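Side-chain contacts in c-di-GMP synthase (Capnocytophaga granulosa, PDB 6WT9), which makes the cyclic dinucleotide second messenger c-di-GMP from two molecules of GTP in a CBASS system that defends the bacterium against phage: residues D149-N152 with N153-S157; E158-L161 with S162-E166. All coordinates share one frame; numbering follows the deposited sequence.

Contact 1 (D149-N152 with N153-S157)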
# COMPACT_ATOMS: atom_id res chain seq x y z
N ASP A 149 21.32 5.80 20.15
CA ASP A 149 20.02 6.41 20.41
C ASP A 149 18.90 5.58 19.80
O ASP A 149 17.82 5.46 20.39
CB ASP A 149 19.99 7.84 19.87
CG ASP A 149 18.76 8.60 20.30
OD1 ASP A 149 18.56 8.77 21.53
OD2 ASP A 149 17.98 9.04 19.43
N LEU A 150 19.13 5.00 18.62
CA LEU A 150 18.13 4.15 17.99
C LEU A 150 18.02 2.80 18.70
O LEU A 150 16.92 2.24 18.81
CB LEU A 150 18.45 3.95 16.51
CG LEU A 150 18.48 5.22 15.66
CD1 LEU A 150 18.57 4.87 14.19
CD2 LEU A 150 17.26 6.07 15.94
N LYS A 151 19.14 2.26 19.16
CA LYS A 151 19.11 1.02 19.93
C LYS A 151 18.32 1.19 21.22
O LYS A 151 17.56 0.29 21.62
CB LYS A 151 20.54 0.55 20.22
CG LYS A 151 20.65 -0.68 21.10
CD LYS A 151 22.11 -1.01 21.37
CE LYS A 151 22.25 -2.13 22.38
NZ LYS A 151 23.67 -2.55 22.54
N ASN A 152 18.48 2.34 21.88
CA ASN A 152 17.73 2.60 23.11
C ASN A 152 16.23 2.68 22.84
O ASN A 152 15.43 2.08 23.56
CB ASN A 152 18.24 3.89 23.76
CG ASN A 152 17.42 4.31 24.97
OD1 ASN A 152 17.39 3.61 25.98
ND2 ASN A 152 16.75 5.45 24.86
N ASN A 153 15.84 3.42 21.80
CA ASN A 153 14.43 3.52 21.45
C ASN A 153 13.83 2.17 21.08
O ASN A 153 12.66 1.91 21.37
CB ASN A 153 14.23 4.51 20.30
CG ASN A 153 14.44 5.95 20.74
OD1 ASN A 153 14.33 6.27 21.92
ND2 ASN A 153 14.73 6.82 19.78
N ARG A 154 14.62 1.30 20.45
CA ARG A 154 14.13 -0.03 20.10
C ARG A 154 13.91 -0.87 21.35
O ARG A 154 12.88 -1.55 21.49
CB ARG A 154 15.11 -0.72 19.15
CG ARG A 154 14.75 -2.16 18.80
CD ARG A 154 13.37 -2.25 18.17
NE ARG A 154 13.29 -3.33 17.19
CZ ARG A 154 12.87 -4.56 17.46
NH1 ARG A 154 12.50 -4.88 18.69
NH2 ARG A 154 12.82 -5.48 16.51
N LEU A 155 14.87 -0.85 22.29
CA LEU A 155 14.72 -1.62 23.52
C LEU A 155 13.61 -1.06 24.40
O LEU A 155 12.86 -1.83 25.01
CB LEU A 155 16.05 -1.64 24.28
CG LEU A 155 17.19 -2.43 23.63
CD1 LEU A 155 18.48 -2.23 24.40
CD2 LEU A 155 16.84 -3.91 23.56
N LEU A 156 13.48 0.26 24.47
CA LEU A 156 12.42 0.86 25.28
C LEU A 156 11.05 0.59 24.68
O LEU A 156 10.08 0.38 25.40
CB LEU A 156 12.65 2.36 25.45
CG LEU A 156 13.81 2.78 26.36
CD1 LEU A 156 13.98 4.29 26.33
CD2 LEU A 156 13.57 2.30 27.78
N SER A 157 10.96 0.61 23.34
CA SER A 157 9.70 0.27 22.70
C SER A 157 9.32 -1.19 22.95
O SER A 157 8.14 -1.51 23.13
CB SER A 157 9.78 0.54 21.19
OG SER A 157 10.09 1.91 20.94
O HOH W 1 15.38 9.41 20.45
O HOH W 2 16.97 6.99 22.79

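Contact 2 (E158-L161 with S162-E166)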
# COMPACT_ATOMS: atom_id res chain seq x y z
N GLU A 158 10.32 -2.08 22.99
CA GLU A 158 10.04 -3.48 23.30
C GLU A 158 9.45 -3.63 24.69
O GLU A 158 8.46 -4.35 24.88
CB GLU A 158 11.32 -4.31 23.19
CG GLU A 158 11.81 -4.53 21.78
CD GLU A 158 13.10 -5.33 21.73
OE1 GLU A 158 13.58 -5.75 22.81
OE2 GLU A 158 13.63 -5.54 20.62
N GLN A 159 10.03 -2.95 25.68
CA GLN A 159 9.59 -3.11 27.06
C GLN A 159 8.16 -2.61 27.23
O GLN A 159 7.31 -3.30 27.80
CB GLN A 159 10.54 -2.37 27.99
CG GLN A 159 10.15 -2.45 29.46
CD GLN A 159 11.16 -1.75 30.36
OE1 GLN A 159 12.20 -1.29 29.90
NE2 GLN A 159 10.85 -1.68 31.65
N LYS A 160 7.88 -1.40 26.74
CA LYS A 160 6.54 -0.82 26.90
C LYS A 160 5.50 -1.62 26.14
O LYS A 160 4.45 -1.98 26.69
CB LYS A 160 6.55 0.64 26.44
CG LYS A 160 5.18 1.20 26.10
CD LYS A 160 4.29 1.32 27.33
CE LYS A 160 4.85 2.32 28.33
NZ LYS A 160 3.94 2.49 29.49
N LEU A 161 5.76 -1.92 24.86
CA LEU A 161 4.76 -2.60 24.05
C LEU A 161 4.50 -4.02 24.54
O LEU A 161 3.35 -4.47 24.57
CB LEU A 161 5.19 -2.60 22.58
CG LEU A 161 5.25 -1.21 21.94
CD1 LEU A 161 5.73 -1.29 20.50
CD2 LEU A 161 3.89 -0.52 22.02
N SER A 162 5.56 -4.74 24.92
CA SER A 162 5.37 -6.07 25.49
C SER A 162 4.61 -6.02 26.81
O SER A 162 3.99 -7.02 27.20
CB SER A 162 6.72 -6.76 25.70
OG SER A 162 7.44 -6.85 24.49
N SER A 163 4.64 -4.89 27.50
CA SER A 163 3.92 -4.72 28.75
C SER A 163 2.47 -4.28 28.56
O SER A 163 1.66 -4.46 29.48
CB SER A 163 4.65 -3.70 29.64
OG SER A 163 3.78 -3.17 30.61
N VAL A 164 2.13 -3.72 27.41
CA VAL A 164 0.78 -3.24 27.14
C VAL A 164 -0.04 -4.27 26.37
O VAL A 164 -1.21 -4.49 26.69
CB VAL A 164 0.84 -1.90 26.39
CG1 VAL A 164 -0.53 -1.54 25.84
CG2 VAL A 164 1.34 -0.80 27.31
N TYR A 165 0.55 -4.91 25.38
CA TYR A 165 -0.16 -5.82 24.49
C TYR A 165 0.31 -7.25 24.74
O TYR A 165 1.52 -7.53 24.70
CB TYR A 165 0.06 -5.44 23.03
CG TYR A 165 -0.41 -4.04 22.70
CD1 TYR A 165 -1.76 -3.75 22.56
CD2 TYR A 165 0.50 -3.00 22.53
CE1 TYR A 165 -2.19 -2.47 22.25
CE2 TYR A 165 0.08 -1.72 22.22
CZ TYR A 165 -1.27 -1.47 22.09
OH TYR A 165 -1.71 -0.20 21.78
N GLU A 166 -0.64 -8.15 24.98
CA GLU A 166 -0.30 -9.56 25.20
C GLU A 166 0.37 -10.16 23.98
O GLU A 166 1.31 -10.95 24.10
CB GLU A 166 -1.56 -10.35 25.56
CG GLU A 166 -2.11 -10.09 26.96
CD GLU A 166 -2.79 -8.74 27.09
OE1 GLU A 166 -3.00 -8.28 28.23
OE2 GLU A 166 -3.12 -8.13 26.04

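Contact 1 (D149-N152 with N153-S157)
D149 to N153, L150 to R154, K151 to L155 and N152 to L156 are joined by four consecutive i to i+4 backbone hydrogen bonds, the signature of continuous alpha-helix within helix 147-164. On one flank D149 and N153 meet through solvent. The carboxylate OD2 and the amide ND2 stand 4.0 Å apart, with their planes turned 70° against each other, and water 1 bridges them: it accepts from N153 ND2 at 2.8 Å and lies 2.8 Å from D149 OD2. Water 2 draws in a third side chain, accepting from N152 ND2 at 2.6 Å while lying near D149 OD1 and N153 OD1. D149 CG is anti to its own backbone N (chi1 -170°), which turns the carboxylate to the waters, and OD2 is also bound by S104 OG. The amide of N152 lies against L156, one turn further along, with N152 ND2 3.3 Å from L156 CD1. S157 OG folds back on its helix and donates to N153 O at 2.6 Å; S157 N reaches the same oxygen from the opposite face of the carbonyl plane, so two donors grip it. L150 and R154 turn to strands 185-194 and 212-216, touching I191 and Y215, while N153 packs on S104 of strand 98-104 and L156 on I74 and L75.

Contact 2 (E158-L161 with S162-E166)
E158 with S162 and L161 with Y165 form the last turns of helix 147-164, in the nucleotidyltransferase domain, where the helix ends at Y165, the first residue with non-helical torsions (psi 127°). Among the polar contacts, S162 doubles the helical bond to E158 O. S162 N lies 2.9 Å and S162 OG 2.7 Å from E158 O, the two donors arriving from opposite faces of the carbonyl plane. A chi1 of -57° sets the hydroxyl beside the serine's own backbone N, within range of that oxygen one turn back. Further on the pattern slackens: S163 N makes weak bonds to both Q159 O and K160 O, and V164 N reaches K160 O weakly. L161 O closes the last turn, accepting from Y165 N at 2.9 Å, nearly along the C=O direction, and from V164 N, which sits well above the carbonyl plane. Two apolar pairs accompany these bonds. The K160 chain, folded by a chi2 of 67° and a similar chi3, brings CD to 3.6 Å from V164 CG2. L161 and Y165 lie side by side, both packing on V67 of helix 54-71 and I178 of strand 176-180. Around the Y165 ring, V164 CG1 lies over the centre of one face, 3.6 Å above the plane, and L161 CD2 meets the edge in plane, 4.0 Å from Y165 CE2.

How the contacts relate
Both contacts lie on helix 147-164, which follows the unmodelled residues 107-145. Contact 1 comes first, and contact 2 opens at the very next residue, so the two run in series without nesting or crossing, their centres about 13 Å apart. Each closes only a local helical turn. The salt bridge from R154 to E158 OE2 spans the junction between them, and K217 joins the same carboxylate oxygen. Along the helix the neighbours change: 149-157 meets strands 98-104, 185-194 and 212-216, whereas 158-166 meets helix 54-71 and strands 167-169 and 176-180. The helix thus packs along the mixed sheet, and its C-terminal part also meets helix 54-71.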